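Local coordinates for protein putative peptidase M23 (Pseudomonas aeruginosa PAO1, PDB 2HSI) that binds zinc and is probably a metalloendopeptidase of the M23 family, although its function has not been established, at residues L44-Y55 and Q85-H96. Numbering follows the deposited sequence.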
loop_
_atom_site.group_PDB
_atom_site.type_symbol
_atom_site.label_atom_id
_atom_site.label_comp_id
_atom_site.label_asym_id
_atom_site.label_seq_id
_atom_site.Cartn_x
_atom_site.Cartn_y
_atom_site.Cartn_z
ATOM N N LEU A 44 9.531 -0.654 18.368
ATOM C CA LEU A 44 9.309 0.696 18.892
ATOM C C LEU A 44 9.766 0.918 20.333
ATOM O O LEU A 44 9.778 2.057 20.807
ATOM C CB LEU A 44 7.831 1.097 18.736
ATOM C CG LEU A 44 7.345 1.179 17.285
ATOM C CD1 LEU A 44 5.943 1.757 17.230
ATOM C CD2 LEU A 44 8.297 2.053 16.478
ATOM N N GLY A 45 10.151 -0.155 21.024
ATOM C CA GLY A 45 10.462 -0.075 22.462
ATOM C C GLY A 45 9.255 0.358 23.290
ATOM O O GLY A 45 9.379 1.181 24.208
ATOM N N GLU A 46 8.081 -0.150 22.916
ATOM C CA GLU A 46 6.805 0.172 23.568
ATOM C C GLU A 46 5.961 -1.110 23.697
ATOM O O GLU A 46 5.966 -1.954 22.796
ATOM C CB GLU A 46 6.030 1.228 22.743
ATOM C CG GLU A 46 6.688 2.612 22.632
ATOM C CD GLU A 46 6.551 3.497 23.885
ATOM O OE1 GLU A 46 5.730 3.212 24.787
ATOM O OE2 GLU A 46 7.276 4.509 23.971
ATOM N N GLU A 47 5.254 -1.269 24.818
ATOM C CA GLU A 47 4.389 -2.448 25.034
ATOM C C GLU A 47 3.060 -2.099 25.706
ATOM O O GLU A 47 2.170 -2.948 25.783
ATOM C CB GLU A 47 5.111 -3.520 25.869
ATOM C CG GLU A 47 5.388 -3.105 27.325
ATOM C CD GLU A 47 5.899 -4.237 28.185
ATOM O OE1 GLU A 47 6.615 -5.120 27.685
ATOM O OE2 GLU A 47 5.568 -4.254 29.379
ATOM N N GLY A 48 2.940 -0.863 26.197
ATOM C CA GLY A 48 1.721 -0.387 26.872
ATOM C C GLY A 48 0.700 0.200 25.907
ATOM O O GLY A 48 0.296 -0.466 24.955
ATOM N N PRO A 49 0.255 1.452 26.156
ATOM C CA PRO A 49 -0.696 2.112 25.257
ATOM C C PRO A 49 -0.104 2.219 23.843
ATOM O O PRO A 49 1.129 2.197 23.702
ATOM C CB PRO A 49 -0.879 3.495 25.900
ATOM C CG PRO A 49 -0.530 3.295 27.318
ATOM C CD PRO A 49 0.611 2.320 27.288
ATOM N N PRO A 50 -0.963 2.276 22.798
ATOM C CA PRO A 50 -0.446 2.358 21.427
ATOM C C PRO A 50 0.366 3.626 21.170
ATOM O O PRO A 50 -0.123 4.732 21.409
ATOM C CB PRO A 50 -1.712 2.356 20.561
ATOM C CG PRO A 50 -2.789 1.862 21.432
ATOM C CD PRO A 50 -2.437 2.239 22.823
ATOM N N PRO A 51 1.622 3.466 20.724
ATOM C CA PRO A 51 2.368 4.652 20.362
ATOM C C PRO A 51 1.993 5.098 18.951
ATOM O O PRO A 51 1.411 4.319 18.186
ATOM C CB PRO A 51 3.814 4.166 20.395
ATOM C CG PRO A 51 3.747 2.741 20.036
ATOM C CD PRO A 51 2.415 2.239 20.541
ATOM N N ARG A 52 2.353 6.325 18.606
ATOM C CA ARG A 52 2.269 6.769 17.217
ATOM C C ARG A 52 3.699 6.868 16.667
ATOM O O ARG A 52 4.639 7.135 17.411
ATOM C CB ARG A 52 1.582 8.123 17.122
ATOM C CG ARG A 52 0.074 8.092 17.299
ATOM C CD ARG A 52 -0.521 9.449 16.911
ATOM N NE ARG A 52 -1.968 9.384 16.709
ATOM C CZ ARG A 52 -2.875 9.896 17.541
ATOM N NH1 ARG A 52 -2.503 10.532 18.644
ATOM N NH2 ARG A 52 -4.166 9.778 17.264
ATOM N N ALA A 53 3.858 6.637 15.370
ATOM C CA ALA A 53 5.186 6.676 14.754
ATOM C C ALA A 53 5.122 7.450 13.447
ATOM O O ALA A 53 4.082 7.486 12.804
ATOM C CB ALA A 53 5.703 5.273 14.514
ATOM N N PHE A 54 6.242 8.073 13.076
ATOM C CA PHE A 54 6.331 8.943 11.901
ATOM C C PHE A 54 7.655 8.682 11.201
ATOM O O PHE A 54 8.698 8.592 11.858
ATOM C CB PHE A 54 6.253 10.426 12.297
ATOM C CG PHE A 54 4.917 10.846 12.839
ATOM C CD1 PHE A 54 3.949 11.371 11.989
ATOM C CD2 PHE A 54 4.624 10.724 14.201
ATOM C CE1 PHE A 54 2.715 11.762 12.481
ATOM C CE2 PHE A 54 3.394 11.099 14.694
ATOM C CZ PHE A 54 2.440 11.621 13.837
ATOM N N TYR A 55 7.600 8.547 9.878
ATOM C CA TYR A 55 8.800 8.427 9.042
ATOM C C TYR A 55 8.771 9.473 7.944
ATOM O O TYR A 55 7.826 9.517 7.148
ATOM C CB TYR A 55 8.894 7.025 8.440
ATOM C CG TYR A 55 10.068 6.805 7.498
ATOM C CD1 TYR A 55 11.392 7.035 7.921
ATOM C CD2 TYR A 55 9.863 6.327 6.201
ATOM C CE1 TYR A 55 12.468 6.818 7.065
ATOM C CE2 TYR A 55 10.929 6.104 5.341
ATOM C CZ TYR A 55 12.228 6.352 5.778
ATOM O OH TYR A 55 13.276 6.123 4.924
ATOM N N GLN A 85 18.317 5.343 9.013
ATOM C CA GLN A 85 17.067 6.122 8.949
ATOM C C GLN A 85 16.537 6.314 10.360
ATOM O O GLN A 85 16.907 5.562 11.254
ATOM C CB GLN A 85 15.990 5.383 8.156
ATOM C CG GLN A 85 16.455 4.746 6.877
ATOM C CD GLN A 85 16.612 5.739 5.777
ATOM O OE1 GLN A 85 15.810 6.670 5.651
ATOM N NE2 GLN A 85 17.648 5.557 4.959
ATOM N N LYS A 86 15.672 7.306 10.545
ATOM C CA LYS A 86 15.117 7.644 11.857
ATOM C C LYS A 86 13.591 7.533 11.809
ATOM O O LYS A 86 12.969 7.944 10.838
ATOM C CB LYS A 86 15.509 9.074 12.270
ATOM C CG LYS A 86 17.006 9.300 12.447
ATOM C CD LYS A 86 17.346 10.772 12.630
ATOM C CE LYS A 86 18.860 10.984 12.657
ATOM N NZ LYS A 86 19.206 12.420 12.850
ATOM N N LEU A 87 13.012 6.964 12.859
ATOM C CA LEU A 87 11.572 6.945 13.057
ATOM C C LEU A 87 11.279 7.753 14.310
ATOM O O LEU A 87 11.909 7.536 15.342
ATOM C CB LEU A 87 11.121 5.494 13.217
ATOM C CG LEU A 87 9.661 5.074 13.174
ATOM C CD1 LEU A 87 9.026 5.307 11.796
ATOM C CD2 LEU A 87 9.630 3.606 13.501
ATOM N N GLU A 88 10.368 8.718 14.211
ATOM C CA GLU A 88 9.921 9.470 15.373
ATOM C C GLU A 88 8.781 8.700 16.059
ATOM O O GLU A 88 7.777 8.369 15.428
ATOM C CB GLU A 88 9.443 10.867 14.972
ATOM C CG GLU A 88 10.516 11.756 14.374
ATOM C CD GLU A 88 9.985 13.116 13.973
ATOM O OE1 GLU A 88 9.181 13.182 13.017
ATOM O OE2 GLU A 88 10.365 14.119 14.617
ATOM N N VAL A 89 8.949 8.398 17.342
ATOM C CA VAL A 89 7.925 7.667 18.088
ATOM C C VAL A 89 7.330 8.618 19.111
ATOM O O VAL A 89 8.055 9.335 19.816
ATOM C CB VAL A 89 8.492 6.393 18.791
ATOM C CG1 VAL A 89 7.372 5.541 19.387
ATOM C CG2 VAL A 89 9.320 5.570 17.818
ATOM N N ARG A 90 6.001 8.627 19.176
ATOM C CA ARG A 90 5.276 9.455 20.139
ATOM C C ARG A 90 4.461 8.597 21.088
ATOM O O ARG A 90 3.600 7.817 20.665
ATOM C CB ARG A 90 4.380 10.475 19.433
ATOM C CG ARG A 90 5.105 11.312 18.427
ATOM C CD ARG A 90 4.334 12.553 18.084
ATOM N NE ARG A 90 5.099 13.351 17.141
ATOM C CZ ARG A 90 4.598 14.188 16.240
ATOM N NH1 ARG A 90 3.289 14.374 16.113
ATOM N NH2 ARG A 90 5.433 14.836 15.445
ATOM N N ALA A 91 4.734 8.756 22.380
ATOM C CA ALA A 91 4.022 8.026 23.416
ATOM C C ALA A 91 3.791 8.952 24.614
ATOM O O ALA A 91 4.564 9.882 24.840
ATOM C CB ALA A 91 4.817 6.788 23.825
ATOM N N ALA A 92 2.711 8.709 25.354
ATOM C CA ALA A 92 2.361 9.530 26.523
ATOM C C ALA A 92 3.543 9.637 27.476
ATOM O O ALA A 92 3.866 10.730 27.933
ATOM C CB ALA A 92 1.131 8.966 27.248
ATOM N N THR A 93 4.212 8.506 27.715
ATOM C CA THR A 93 5.386 8.443 28.591
ATOM C C THR A 93 6.635 9.100 28.002
ATOM O O THR A 93 7.705 9.011 28.582
ATOM C CB THR A 93 5.745 6.982 28.976
ATOM O OG1 THR A 93 5.773 6.161 27.799
ATOM C CG2 THR A 93 4.727 6.421 29.966
ATOM N N GLY A 94 6.511 9.728 26.839
ATOM C CA GLY A 94 7.618 10.486 26.279
ATOM C C GLY A 94 7.987 10.076 24.872
ATOM O O GLY A 94 7.955 8.899 24.530
ATOM N N ASN A 95 8.352 11.066 24.066
ATOM C CA ASN A 95 8.728 10.829 22.682
ATOM C C ASN A 95 10.164 10.360 22.582
ATOM O O ASN A 95 10.987 10.671 23.448
ATOM C CB ASN A 95 8.528 12.095 21.844
ATOM C CG ASN A 95 7.084 12.546 21.812
ATOM O OD1 ASN A 95 6.190 11.801 22.214
ATOM N ND2 ASN A 95 6.846 13.770 21.336
ATOM N N HIS A 96 10.456 9.605 21.527
ATOM C CA HIS A 96 11.806 9.091 21.294
ATOM C C HIS A 96 11.982 8.749 19.829
ATOM O O HIS A 96 11.007 8.571 19.114
ATOM C CB HIS A 96 12.102 7.869 22.175
ATOM C CG HIS A 96 11.017 6.829 22.176
ATOM N ND1 HIS A 96 11.147 5.628 21.516
ATOM C CD2 HIS A 96 9.814 6.791 22.795
ATOM C CE1 HIS A 96 10.065 4.898 21.716
ATOM N NE2 HIS A 96 9.238 5.580 22.486
HETATM O O HOH W 1 7.657 6.484 25.755
HETATM O O HOH W 2 4.307 3.797 27.210
#
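H96 holds its CG flanked by backbone N and C (chi1 47°), and E46 bends back at chi2 (-77°), which brings the carboxylate to the NE2 edge of the imidazole. H96 NE2 donates to E46 OE2 at 2.7 Å, on the lone pair turned away from OE1, and the two planes are nearly coplanar. H96 ND1 is hydrogen-bonded to E98, so both ring nitrogens are held by carboxylates, which would probably favour a protonated histidine. L44 O meets the ring edge, with H96 CE1 3.0 Å away. One water links E46 OE2 to T93 OG1 and G94 O, and a second joins E46 OE1 to T93 OG1, tying the carboxylate to the A91–G94 type I turn. That turn closes the hairpin of strands 83-90 and 96-102 in the six-stranded antiparallel sheet of the N-terminal domain, where strand 52-55 flanks 83-90. R52 and R90 form one hydrogen-bonded pair, F54 and E88 the next, with R90 N to R52 O at 2.7 Å. On the face bearing F54, the extended R90 chain carries its guanidinium over the ring's rim near CE2, tilted 36° against it, an off-centre cation-pi contact with R90 CZ 4.2 Å from the F54 centroid. On the face of A53 and V89, L44 CD2 touches L87 CD2 at 3.6 Å, and V89 CG1 packs on P51 CB. Y55 OH donates to Q85 OE1 at 2.7 Å, from above the amide plane.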